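Local coordinates for protein 1,4-dihydroxy-6-naphtoate synthase (Archaeoglobus fulgidus, PDB 1ZBM) that probably converts cyclic dehypoxanthine futalosine into 1,4-dihydroxy-6-naphthoate, a carbon-carbon lyase step in the biosynthesis of menaquinone, at residues G103-V108 and E144-L149; G90-A95 and G148-E153. One frame throughout, in Å; residues are numbered along the deposited sequence.

Contact 1 of 2, residues G103-V108 and E144-L149; sequences GKRIAV and EVDAGL
R105 and D146 grip each other chiefly through backbone and carboxylate. The backbone N of R105 gives its hydrogen to D146 OD1 at 3.0 Å, meeting that oxygen on its anti side and 33° out of the carboxylate plane. D146 holds CG beside its own backbone N (chi1 -60°), which sets OD1 facing the backbone N of R105. In return, D146 N donates to R105 O at 2.9 Å, and A147 N adds a weak bond to the same oxygen. The side chain of R105 reaches further, bending at chi3 (58°) to bring NH1 within 3.0 Å of E144 O. That oxygen lies at the edge of the guanidinium, almost in its plane, and the bond is close to straight. An alanine here, lacking the guanidinium nitrogens that lie beside V145 CG1, would probably leave E144 O without this donor.

Beyond this polar end the chains run as neighbouring parallel strands in the mixed sheet of a lobe resembling those of type 2 periplasmic binding proteins, the clan to which the family belongs. A107 N bonds to A147 O at 2.8 Å and L149 N to A107 O at 2.9 Å, so that A107 is held through both its N-H and its carbonyl.

Apolar contacts line the two faces of the sheet. On one, I106 CG2 meets A147 CB at 4.0 Å, and L101 covers both residues; further along on this side, that of L149, V108 CG1 approaches L149 CD2 at 4.2 Å, under helix 114-122. On the other, A107 CB touches CG2 of V145, just ahead of the strand, with helix 136-141 packed over them. Of the charged chains, K104 lays CD against D146 OD2 while its NZ leads away, and E144 turns its carboxylate to a salt bridge with R135.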
loop_
_atom_site.group_PDB
_atom_site.type_symbol
_atom_site.label_atom_id
_atom_site.label_comp_id
_atom_site.label_asym_id
_atom_site.label_seq_id
_atom_site.Cartn_x
_atom_site.Cartn_y
_atom_site.Cartn_z
ATOM N N GLY A 103 -0.941 -17.946 18.872
ATOM C CA GLY A 103 0.258 -18.224 19.646
ATOM C C GLY A 103 1.509 -18.362 18.789
ATOM O O GLY A 103 2.625 -18.415 19.304
ATOM N N LYS A 104 1.324 -18.401 17.473
ATOM C CA LYS A 104 2.433 -18.555 16.535
ATOM C C LYS A 104 3.276 -17.291 16.333
ATOM O O LYS A 104 2.851 -16.177 16.661
ATOM C CB LYS A 104 1.896 -19.023 15.185
ATOM C CG LYS A 104 1.185 -20.368 15.220
ATOM C CD LYS A 104 2.116 -21.493 15.654
ATOM C CE LYS A 104 1.467 -22.859 15.449
ATOM N NZ LYS A 104 0.142 -22.945 16.113
ATOM N N ARG A 105 4.481 -17.479 15.797
ATOM C CA ARG A 105 5.387 -16.365 15.529
ATOM C C ARG A 105 5.268 -15.995 14.055
ATOM O O ARG A 105 5.664 -16.763 13.186
ATOM C CB ARG A 105 6.826 -16.758 15.892
ATOM C CG ARG A 105 7.021 -16.923 17.396
ATOM C CD ARG A 105 8.388 -17.481 17.772
ATOM N NE ARG A 105 9.490 -16.657 17.278
ATOM C CZ ARG A 105 10.125 -16.873 16.131
ATOM N NH1 ARG A 105 9.770 -17.894 15.360
ATOM N NH2 ARG A 105 11.112 -16.070 15.758
ATOM N N ILE A 106 4.709 -14.819 13.776
ATOM C CA ILE A 106 4.514 -14.384 12.394
ATOM C C ILE A 106 5.362 -13.191 11.983
ATOM O O ILE A 106 5.327 -12.128 12.626
ATOM C CB ILE A 106 3.039 -14.011 12.121
ATOM C CG1 ILE A 106 2.107 -15.090 12.685
ATOM C CG2 ILE A 106 2.816 -13.847 10.627
ATOM C CD1 ILE A 106 0.633 -14.739 12.592
ATOM N N ALA A 107 6.119 -13.370 10.903
ATOM C CA ALA A 107 6.961 -12.298 10.377
ATOM C C ALA A 107 6.048 -11.247 9.747
ATOM O O ALA A 107 5.135 -11.584 9.001
ATOM C CB ALA A 107 7.937 -12.850 9.327
ATOM N N VAL A 108 6.300 -9.982 10.069
ATOM C CA VAL A 108 5.515 -8.859 9.557
ATOM C C VAL A 108 6.440 -7.814 8.941
ATOM O O VAL A 108 7.476 -7.476 9.519
ATOM C CB VAL A 108 4.708 -8.183 10.679
ATOM C CG1 VAL A 108 3.610 -9.116 11.160
ATOM C CG2 VAL A 108 5.640 -7.817 11.824
ATOM N N GLU A 144 12.101 -20.160 10.121
ATOM C CA GLU A 144 12.657 -19.197 11.057
ATOM C C GLU A 144 11.467 -18.675 11.870
ATOM O O GLU A 144 11.610 -18.228 13.010
ATOM C CB GLU A 144 13.294 -18.079 10.255
ATOM C CG GLU A 144 14.079 -17.056 11.030
ATOM C CD GLU A 144 14.721 -16.057 10.088
ATOM O OE1 GLU A 144 15.464 -16.508 9.182
ATOM O OE2 GLU A 144 14.476 -14.835 10.247
ATOM N N VAL A 145 10.289 -18.753 11.254
ATOM C CA VAL A 145 9.048 -18.331 11.872
ATOM C C VAL A 145 7.952 -19.336 11.494
ATOM O O VAL A 145 8.194 -20.256 10.706
ATOM C CB VAL A 145 8.652 -16.907 11.401
ATOM C CG1 VAL A 145 9.713 -15.901 11.840
ATOM C CG2 VAL A 145 8.510 -16.874 9.873
ATOM N N ASP A 146 6.757 -19.193 12.054
ATOM C CA ASP A 146 5.681 -20.120 11.700
ATOM C C ASP A 146 4.938 -19.636 10.470
ATOM O O ASP A 146 4.461 -20.438 9.666
ATOM C CB ASP A 146 4.681 -20.269 12.849
ATOM C CG ASP A 146 5.326 -20.806 14.118
ATOM O OD1 ASP A 146 5.784 -19.993 14.944
ATOM O OD2 ASP A 146 5.379 -22.042 14.274
ATOM N N ALA A 147 4.837 -18.318 10.329
ATOM C CA ALA A 147 4.124 -17.744 9.198
ATOM C C ALA A 147 4.622 -16.357 8.840
ATOM O O ALA A 147 5.357 -15.740 9.607
ATOM C CB ALA A 147 2.633 -17.702 9.496
ATOM N N GLY A 148 4.217 -15.882 7.664
ATOM C CA GLY A 148 4.627 -14.570 7.200
ATOM C C GLY A 148 3.494 -13.791 6.566
ATOM O O GLY A 148 2.641 -14.360 5.883
ATOM N N LEU A 149 3.482 -12.485 6.812
ATOM C CA LEU A 149 2.470 -11.595 6.263
ATOM C C LEU A 149 3.047 -10.972 4.992
ATOM O O LEU A 149 4.117 -10.371 5.022
ATOM C CB LEU A 149 2.135 -10.505 7.285
ATOM C CG LEU A 149 0.998 -9.537 6.950
ATOM C CD1 LEU A 149 -0.314 -10.307 6.732
ATOM C CD2 LEU A 149 0.851 -8.563 8.100
#

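Contact 2 of 2, residues G90-A95 and G148-E153; sequences GPVVVA and GLLIHE
L149 presses its tip against V93 and the backbone of V92. Its CB leaves on the face of the sheet that V93 shares, and CG, anti to the backbone N (chi1 -175°), carries the branch out along that face, where CD1 reaches the 92-95 strand. There CD1 lies 3.4 Å from V92 O and 3.5 Å from V93 CG2, tighter than usual for two methyl carbons. A115 and L169 also touch this side chain. On the opposite face L150 CD1 meets V94 CG1 at 3.8 Å, with V92 CG2 at a looser distance.

Backbone bonds tie these strands together. L150 N bonds to V92 O at 3.0 Å, whereas V92 N returns only a weak bond to L150 O. G148 and V94 exchange two bonds, V94 N to G148 O at 2.9 Å and G148 N to V94 O at 3.1 Å. P91 CB rests 3.5 Å from L150 O where the pairing ends.

Strand 92-95 is the out-of-order antiparallel strand, wedged between 147-150 and 164-168, an order characteristic of a type 2 periplasmic-binding-protein lobe; the loop after 147-150 carries H152, the predicted proton acceptor, and I151 beside A115 of the predicted substrate site.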
loop_
_atom_site.group_PDB
_atom_site.type_symbol
_atom_site.label_atom_id
_atom_site.label_comp_id
_atom_site.label_asym_id
_atom_site.label_seq_id
_atom_site.Cartn_x
_atom_site.Cartn_y
_atom_site.Cartn_z
ATOM N N GLY A 90 -6.256 -9.158 -1.372
ATOM C CA GLY A 90 -5.457 -8.296 -0.516
ATOM C C GLY A 90 -4.326 -9.051 0.174
ATOM O O GLY A 90 -3.942 -10.125 -0.292
ATOM N N PRO A 91 -3.763 -8.521 1.278
ATOM C CA PRO A 91 -2.674 -9.217 1.972
ATOM C C PRO A 91 -3.086 -10.560 2.550
ATOM O O PRO A 91 -4.266 -10.820 2.781
ATOM C CB PRO A 91 -2.255 -8.222 3.053
ATOM C CG PRO A 91 -3.520 -7.456 3.317
ATOM C CD PRO A 91 -4.037 -7.224 1.918
ATOM N N VAL A 92 -2.111 -11.422 2.780
ATOM C CA VAL A 92 -2.411 -12.726 3.336
ATOM C C VAL A 92 -1.280 -13.194 4.224
ATOM O O VAL A 92 -0.195 -12.622 4.221
ATOM C CB VAL A 92 -2.615 -13.762 2.214
ATOM C CG1 VAL A 92 -3.850 -13.415 1.381
ATOM C CG2 VAL A 92 -1.378 -13.804 1.328
ATOM N N VAL A 93 -1.553 -14.227 5.004
ATOM C CA VAL A 93 -0.543 -14.807 5.859
ATOM C C VAL A 93 -0.346 -16.197 5.252
ATOM O O VAL A 93 -1.313 -16.906 4.979
ATOM C CB VAL A 93 -1.032 -14.884 7.317
ATOM C CG1 VAL A 93 -0.038 -15.658 8.167
ATOM C CG2 VAL A 93 -1.200 -13.471 7.868
ATOM N N VAL A 94 0.904 -16.561 4.999
ATOM C CA VAL A 94 1.211 -17.846 4.393
ATOM C C VAL A 94 2.081 -18.704 5.302
ATOM O O VAL A 94 2.788 -18.180 6.169
ATOM C CB VAL A 94 1.963 -17.659 3.063
ATOM C CG1 VAL A 94 3.370 -17.123 3.335
ATOM C CG2 VAL A 94 2.035 -18.969 2.327
ATOM N N ALA A 95 2.041 -20.020 5.086
ATOM C CA ALA A 95 2.825 -20.966 5.886
ATOM C C ALA A 95 3.154 -22.232 5.091
ATOM O O ALA A 95 2.560 -22.481 4.050
ATOM C CB ALA A 95 2.067 -21.329 7.160
ATOM N N GLY A 148 4.217 -15.882 7.664
ATOM C CA GLY A 148 4.627 -14.570 7.200
ATOM C C GLY A 148 3.494 -13.791 6.566
ATOM O O GLY A 148 2.641 -14.360 5.883
ATOM N N LEU A 149 3.482 -12.485 6.812
ATOM C CA LEU A 149 2.470 -11.595 6.263
ATOM C C LEU A 149 3.047 -10.972 4.992
ATOM O O LEU A 149 4.117 -10.371 5.022
ATOM C CB LEU A 149 2.135 -10.505 7.285
ATOM C CG LEU A 149 0.998 -9.537 6.950
ATOM C CD1 LEU A 149 -0.314 -10.307 6.732
ATOM C CD2 LEU A 149 0.851 -8.563 8.100
ATOM N N LEU A 150 2.335 -11.125 3.882
ATOM C CA LEU A 150 2.774 -10.610 2.589
ATOM C C LEU A 150 1.884 -9.475 2.120
ATOM O O LEU A 150 0.705 -9.688 1.837
ATOM C CB LEU A 150 2.712 -11.727 1.549
ATOM C CG LEU A 150 3.349 -13.041 1.966
ATOM C CD1 LEU A 150 3.025 -14.137 0.969
ATOM C CD2 LEU A 150 4.858 -12.834 2.088
ATOM N N ILE A 151 2.452 -8.280 2.010
ATOM C CA ILE A 151 1.679 -7.130 1.567
ATOM C C ILE A 151 1.970 -6.720 0.129
ATOM O O ILE A 151 1.251 -5.898 -0.448
ATOM C CB ILE A 151 1.918 -5.909 2.488
ATOM C CG1 ILE A 151 3.320 -5.335 2.255
ATOM C CG2 ILE A 151 1.784 -6.335 3.937
ATOM C CD1 ILE A 151 3.612 -4.093 3.075
ATOM N N HIS A 152 3.020 -7.284 -0.454
ATOM C CA HIS A 152 3.373 -6.944 -1.831
ATOM C C HIS A 152 3.018 -8.072 -2.796
ATOM O O HIS A 152 2.042 -8.781 -2.574
ATOM C CB HIS A 152 4.856 -6.586 -1.921
ATOM C CG HIS A 152 5.225 -5.373 -1.122
ATOM N ND1 HIS A 152 4.752 -4.112 -1.422
ATOM C CD2 HIS A 152 5.979 -5.235 -0.006
ATOM C CE1 HIS A 152 5.199 -3.251 -0.523
ATOM N NE2 HIS A 152 5.946 -3.908 0.348
ATOM N N GLU A 153 3.804 -8.247 -3.853
ATOM C CA GLU A 153 3.484 -9.259 -4.850
ATOM C C GLU A 153 3.500 -10.700 -4.350
ATOM O O GLU A 153 3.191 -11.631 -5.100
ATOM C CB GLU A 153 4.383 -9.123 -6.095
ATOM C CG GLU A 153 5.846 -9.507 -5.896
ATOM C CD GLU A 153 6.661 -8.432 -5.211
ATOM O OE1 GLU A 153 7.869 -8.672 -4.985
ATOM O OE2 GLU A 153 6.106 -7.349 -4.909
#

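Strand 147-150 stands between both partners: contact 1 joins it in parallel to strand 105-108, contact 2 antiparallel to strand 92-95, and G148 and L149 serve both sides. Most touching residues of each are buried, but contact 1, farther from the centre of the chain, has a partly exposed polar end where charged side chains supplement the backbone bonds. Contact 2 lies nearer that centre; where side chain meets side chain it is wholly apolar, its hydrogen bonds all being backbone to backbone. The two meet directly, A147 CB and I106 CG2 of contact 1 packing on V93 CG1 of contact 2. Their place along the shared strand also differs, one at its start, the other leading to the predicted active-site loop.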